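Local coordinates for protein putative neuraminyllactose-binding hemagglutinin homolog (Helicobacter pylori, PDB 3BGH) that is of unproven function but is probably an outer-membrane surface lipoprotein that acts as a sialyllactose-binding adhesin, at residues E87-Q90 / D91-E94; H199-M202 / V203-K207. All blocks are in the same frame, centred on the assembly; numbering follows the deposited sequence.

Contact 1 of 2, residues E87-Q90 / D91-E94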
loop_
_atom_site.group_PDB
_atom_site.type_symbol
_atom_site.label_atom_id
_atom_site.label_comp_id
_atom_site.label_asym_id
_atom_site.label_seq_id
_atom_site.Cartn_x
_atom_site.Cartn_y
_atom_site.Cartn_z
ATOM N N GLU A 87 7.134 -2.876 -26.858
ATOM C CA GLU A 87 8.237 -3.604 -27.509
ATOM C C GLU A 87 7.815 -4.961 -28.066
ATOM O O GLU A 87 8.659 -5.704 -28.576
ATOM C CB GLU A 87 9.418 -3.821 -26.559
ATOM C CG GLU A 87 10.015 -2.561 -25.945
ATOM C CD GLU A 87 11.148 -2.865 -24.954
ATOM O OE1 GLU A 87 11.401 -4.061 -24.642
ATOM O OE2 GLU A 87 11.791 -1.897 -24.485
ATOM N N ILE A 88 6.532 -5.304 -27.961
ATOM C CA ILE A 88 6.086 -6.601 -28.462
ATOM C C ILE A 88 5.808 -6.503 -29.961
ATOM O O ILE A 88 4.922 -5.748 -30.386
ATOM C CB ILE A 88 4.857 -7.164 -27.707
ATOM C CG1 ILE A 88 5.158 -7.333 -26.216
ATOM C CG2 ILE A 88 4.445 -8.510 -28.298
ATOM C CD1 ILE A 88 3.905 -7.443 -25.348
ATOM N N PRO A 89 6.590 -7.242 -30.766
ATOM C CA PRO A 89 6.369 -7.317 -32.214
ATOM C C PRO A 89 5.100 -8.090 -32.600
ATOM O O PRO A 89 4.698 -9.038 -31.903
ATOM C CB PRO A 89 7.624 -8.038 -32.727
ATOM C CG PRO A 89 8.128 -8.820 -31.566
ATOM C CD PRO A 89 7.765 -8.027 -30.343
ATOM N N GLN A 90 4.497 -7.676 -33.716
ATOM C CA GLN A 90 3.279 -8.292 -34.243
ATOM C C GLN A 90 3.372 -9.796 -34.376
ATOM O O GLN A 90 2.452 -10.517 -33.992
ATOM C CB GLN A 90 2.926 -7.693 -35.597
ATOM C CG GLN A 90 1.948 -6.560 -35.503
ATOM C CD GLN A 90 0.496 -7.019 -35.574
ATOM O OE1 GLN A 90 -0.391 -6.235 -35.924
ATOM N NE2 GLN A 90 0.246 -8.293 -35.259
ATOM N N ASP A 91 4.482 -10.270 -34.931
ATOM C CA ASP A 91 4.707 -11.703 -35.046
ATOM C C ASP A 91 4.355 -12.423 -33.742
ATOM O O ASP A 91 3.734 -13.495 -33.745
ATOM C CB ASP A 91 6.161 -11.987 -35.381
ATOM C CG ASP A 91 6.356 -13.381 -35.927
ATOM O OD1 ASP A 91 6.211 -14.383 -35.163
ATOM O OD2 ASP A 91 6.631 -13.466 -37.147
ATOM N N ILE A 92 4.787 -11.821 -32.635
ATOM C CA ILE A 92 4.544 -12.358 -31.303
ATOM C C ILE A 92 3.077 -12.177 -30.923
ATOM O O ILE A 92 2.418 -13.161 -30.631
ATOM C CB ILE A 92 5.491 -11.735 -30.252
ATOM C CG1 ILE A 92 6.964 -12.054 -30.580
ATOM C CG2 ILE A 92 5.108 -12.197 -28.862
ATOM C CD1 ILE A 92 7.303 -13.530 -30.577
ATOM N N LYS A 93 2.558 -10.949 -30.970
ATOM C CA LYS A 93 1.139 -10.712 -30.683
ATOM C C LYS A 93 0.234 -11.765 -31.353
ATOM O O LYS A 93 -0.690 -12.289 -30.724
ATOM C CB LYS A 93 0.672 -9.316 -31.121
ATOM C CG LYS A 93 1.322 -8.094 -30.460
ATOM C CD LYS A 93 0.394 -6.868 -30.630
ATOM C CE LYS A 93 1.120 -5.581 -31.002
ATOM N NZ LYS A 93 2.080 -5.097 -29.957
ATOM N N GLU A 94 0.508 -12.077 -32.622
ATOM C CA GLU A 94 -0.339 -13.005 -33.394
ATOM C C GLU A 94 -0.314 -14.438 -32.857
ATOM O O GLU A 94 -1.300 -15.181 -32.993
ATOM C CB GLU A 94 0.018 -12.994 -34.894
ATOM C CG GLU A 94 -0.416 -11.708 -35.646
ATOM C CD GLU A 94 -1.863 -11.739 -36.192
ATOM O OE1 GLU A 94 -2.494 -12.839 -36.258
ATOM O OE2 GLU A 94 -2.361 -10.640 -36.565
#
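The carbonyl oxygen of Pro89 takes two backbone N-H groups as the chain turns from a loop into the short helix 90-95. Lys93 N gives it a well-aligned bond in the carbonyl plane, with Pro89 O to Lys93 N at 3.0 Å, while Ile92 N adds a weak, bent one. Pro89 is the N-cap; its ring already restrains phi, and lacking an N-H it gives up no backbone donor at this place. One residue on, Gln90 O receives Glu94 N at 2.8 Å.

Lys93 also reaches back to the loop. Its chain leaves extended and then folds at its last two torsions, which carries NZ to Ile88 O at 2.9 Å, 29° out of the carbonyl plane. On the way its CG passes 3.8 Å from Ile88 CG2. That same methyl meets Ile92 CG2, also at 3.8 Å, the two isoleucines crossing at about a right angle. Ile92 CG1 lies alongside the proline ring, 3.6 Å from Pro89 CG. These branched side chains suit the face turned to the sheet, where Val40 touches both isoleucines and Phe82 lies against Ile88 and Pro89.

Polar and apolar contacts thus work together: the ammonium group, probably charged, would polarise the Ile88 carbonyl, while the lysine's CG joins the apolar contact with Ile88.

Contact 2 of 2, residues H199-M202 / V203-K207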
loop_
_atom_site.group_PDB
_atom_site.type_symbol
_atom_site.label_atom_id
_atom_site.label_comp_id
_atom_site.label_asym_id
_atom_site.label_seq_id
_atom_site.Cartn_x
_atom_site.Cartn_y
_atom_site.Cartn_z
ATOM N N HIS A 199 8.649 -14.106 -1.108
ATOM C CA HIS A 199 8.162 -15.465 -0.904
ATOM C C HIS A 199 6.633 -15.522 -1.133
ATOM O O HIS A 199 6.196 -16.270 -1.999
ATOM C CB HIS A 199 8.576 -15.987 0.494
ATOM C CG HIS A 199 8.081 -17.373 0.815
ATOM N ND1 HIS A 199 8.734 -18.523 0.406
ATOM C CD2 HIS A 199 7.024 -17.792 1.561
ATOM C CE1 HIS A 199 8.091 -19.585 0.860
ATOM N NE2 HIS A 199 7.052 -19.171 1.569
ATOM N N LYS A 200 5.843 -14.704 -0.408
ATOM C CA LYS A 200 4.396 -14.644 -0.618
ATOM C C LYS A 200 3.958 -14.382 -2.070
ATOM O O LYS A 200 3.000 -15.023 -2.525
ATOM C CB LYS A 200 3.708 -13.629 0.314
ATOM C CG LYS A 200 2.172 -13.704 0.244
ATOM C CD LYS A 200 1.438 -12.571 1.000
ATOM C CE LYS A 200 -0.079 -12.830 1.107
ATOM N NZ LYS A 200 -0.830 -11.875 1.991
ATOM N N VAL A 201 4.617 -13.460 -2.787
ATOM C CA VAL A 201 4.222 -13.211 -4.195
ATOM C C VAL A 201 4.423 -14.481 -5.071
ATOM O O VAL A 201 3.526 -14.910 -5.801
ATOM C CB VAL A 201 4.931 -11.951 -4.869
ATOM C CG1 VAL A 201 4.589 -11.861 -6.312
ATOM C CG2 VAL A 201 4.495 -10.664 -4.195
ATOM N N MET A 202 5.605 -15.055 -5.000
ATOM C CA MET A 202 5.908 -16.214 -5.818
ATOM C C MET A 202 4.970 -17.387 -5.522
ATOM O O MET A 202 4.535 -18.050 -6.449
ATOM C CB MET A 202 7.368 -16.619 -5.646
ATOM C CG MET A 202 8.363 -15.775 -6.463
ATOM S SD MET A 202 8.065 -15.795 -8.214
ATOM C CE MET A 202 8.174 -17.543 -8.538
ATOM N N VAL A 203 4.657 -17.640 -4.249
ATOM C CA VAL A 203 3.756 -18.727 -3.862
ATOM C C VAL A 203 2.345 -18.508 -4.400
ATOM O O VAL A 203 1.696 -19.433 -4.885
ATOM C CB VAL A 203 3.633 -18.848 -2.329
ATOM C CG1 VAL A 203 2.481 -19.770 -1.950
ATOM C CG2 VAL A 203 4.919 -19.381 -1.700
ATOM N N HIS A 204 1.838 -17.290 -4.285
ATOM C CA HIS A 204 0.482 -17.037 -4.708
ATOM C C HIS A 204 0.396 -17.072 -6.221
ATOM O O HIS A 204 -0.522 -17.639 -6.741
ATOM C CB HIS A 204 -0.046 -15.715 -4.132
ATOM C CG HIS A 204 -0.427 -15.799 -2.684
ATOM N ND1 HIS A 204 -1.569 -15.215 -2.177
ATOM C CD2 HIS A 204 0.187 -16.394 -1.633
ATOM C CE1 HIS A 204 -1.643 -15.456 -0.881
ATOM N NE2 HIS A 204 -0.588 -16.167 -0.523
ATOM N N ILE A 205 1.347 -16.473 -6.925
ATOM C CA ILE A 205 1.298 -16.505 -8.373
ATOM C C ILE A 205 1.520 -17.912 -8.925
ATOM O O ILE A 205 0.850 -18.307 -9.858
ATOM C CB ILE A 205 2.288 -15.564 -9.036
ATOM C CG1 ILE A 205 1.797 -14.124 -8.975
ATOM C CG2 ILE A 205 2.425 -15.924 -10.533
ATOM C CD1 ILE A 205 2.842 -13.104 -9.438
ATOM N N THR A 206 2.461 -18.662 -8.361
ATOM C CA THR A 206 2.727 -19.996 -8.881
ATOM C C THR A 206 1.488 -20.849 -8.699
ATOM O O THR A 206 1.172 -21.642 -9.585
ATOM C CB THR A 206 3.921 -20.694 -8.204
ATOM O OG1 THR A 206 3.770 -20.588 -6.781
ATOM C CG2 THR A 206 5.239 -20.069 -8.643
ATOM N N LYS A 207 0.779 -20.692 -7.571
ATOM C CA LYS A 207 -0.462 -21.443 -7.381
ATOM C C LYS A 207 -1.589 -20.922 -8.275
ATOM O O LYS A 207 -2.468 -21.711 -8.697
ATOM C CB LYS A 207 -0.887 -21.530 -5.918
ATOM C CG LYS A 207 0.063 -22.417 -5.115
ATOM C CD LYS A 207 -0.058 -22.243 -3.588
ATOM C CE LYS A 207 0.953 -23.172 -2.872
ATOM N NZ LYS A 207 0.696 -23.292 -1.397
#
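Within the alpha-helix 186-208, His199 and Val203 meet one turn apart, as do the three pairs that follow. Regular i to i+4 backbone bonds join the two halves, among them Ile205 N to Val201 O at 2.9 Å.

Two CH-pi contacts lie along the helix. Val203 CG2 sits over one face of the His199 ring, 4.1 Å from its centroid and displaced toward the rim. Lys200 CG lies over the His204 ring, 28° off the normal; the lysine runs on fully extended past the imidazole, its CE 3.6 Å from His204 CE1, and delivers NZ to Asp151 O in strand 144-161. A long aliphatic chain can thus cover a ring and still reach a polar partner.

Apolar packing belongs to the buried side, where Val201 CG1 and Ile205 CD1 run side by side, 3.8 Å apart. Leu64 and Leu68 of helix 54-73 and Leu132 and Leu134 of strand 123-137 are among the neighbours that pack against this pair.

The hydroxyl of Thr206 turns back to the helix backbone, since chi1 of 49° sets OG1 between backbone N and carbonyl carbon. There it has two acceptors for one proton: Met202 O at 2.7 Å and Val203 O at 3.0 Å.

In the fold
Both contacts are local; contact 1 is a helix start and contact 2 lies within a helix, and they serve different parts of one chain built on a mixed sheet flanked by helices. Contact 1 starts the short helix 90-95 at the surface, about 24 Å from the chain centre, on the connection between strands 78-82 and 98-114. Contact 2 is a stretch of the long helix 186-208, about 7 Å from that centre. Their centres are 28 Å apart and their nearest atoms about 17 Å, so they do not touch. The sheet relates them: contact 1 packs on strands 78-82 and 38-48, contact 2 on 123-137 and 144-161, with 98-114 between these pairs. Neither contact touches the second chain of the assembly.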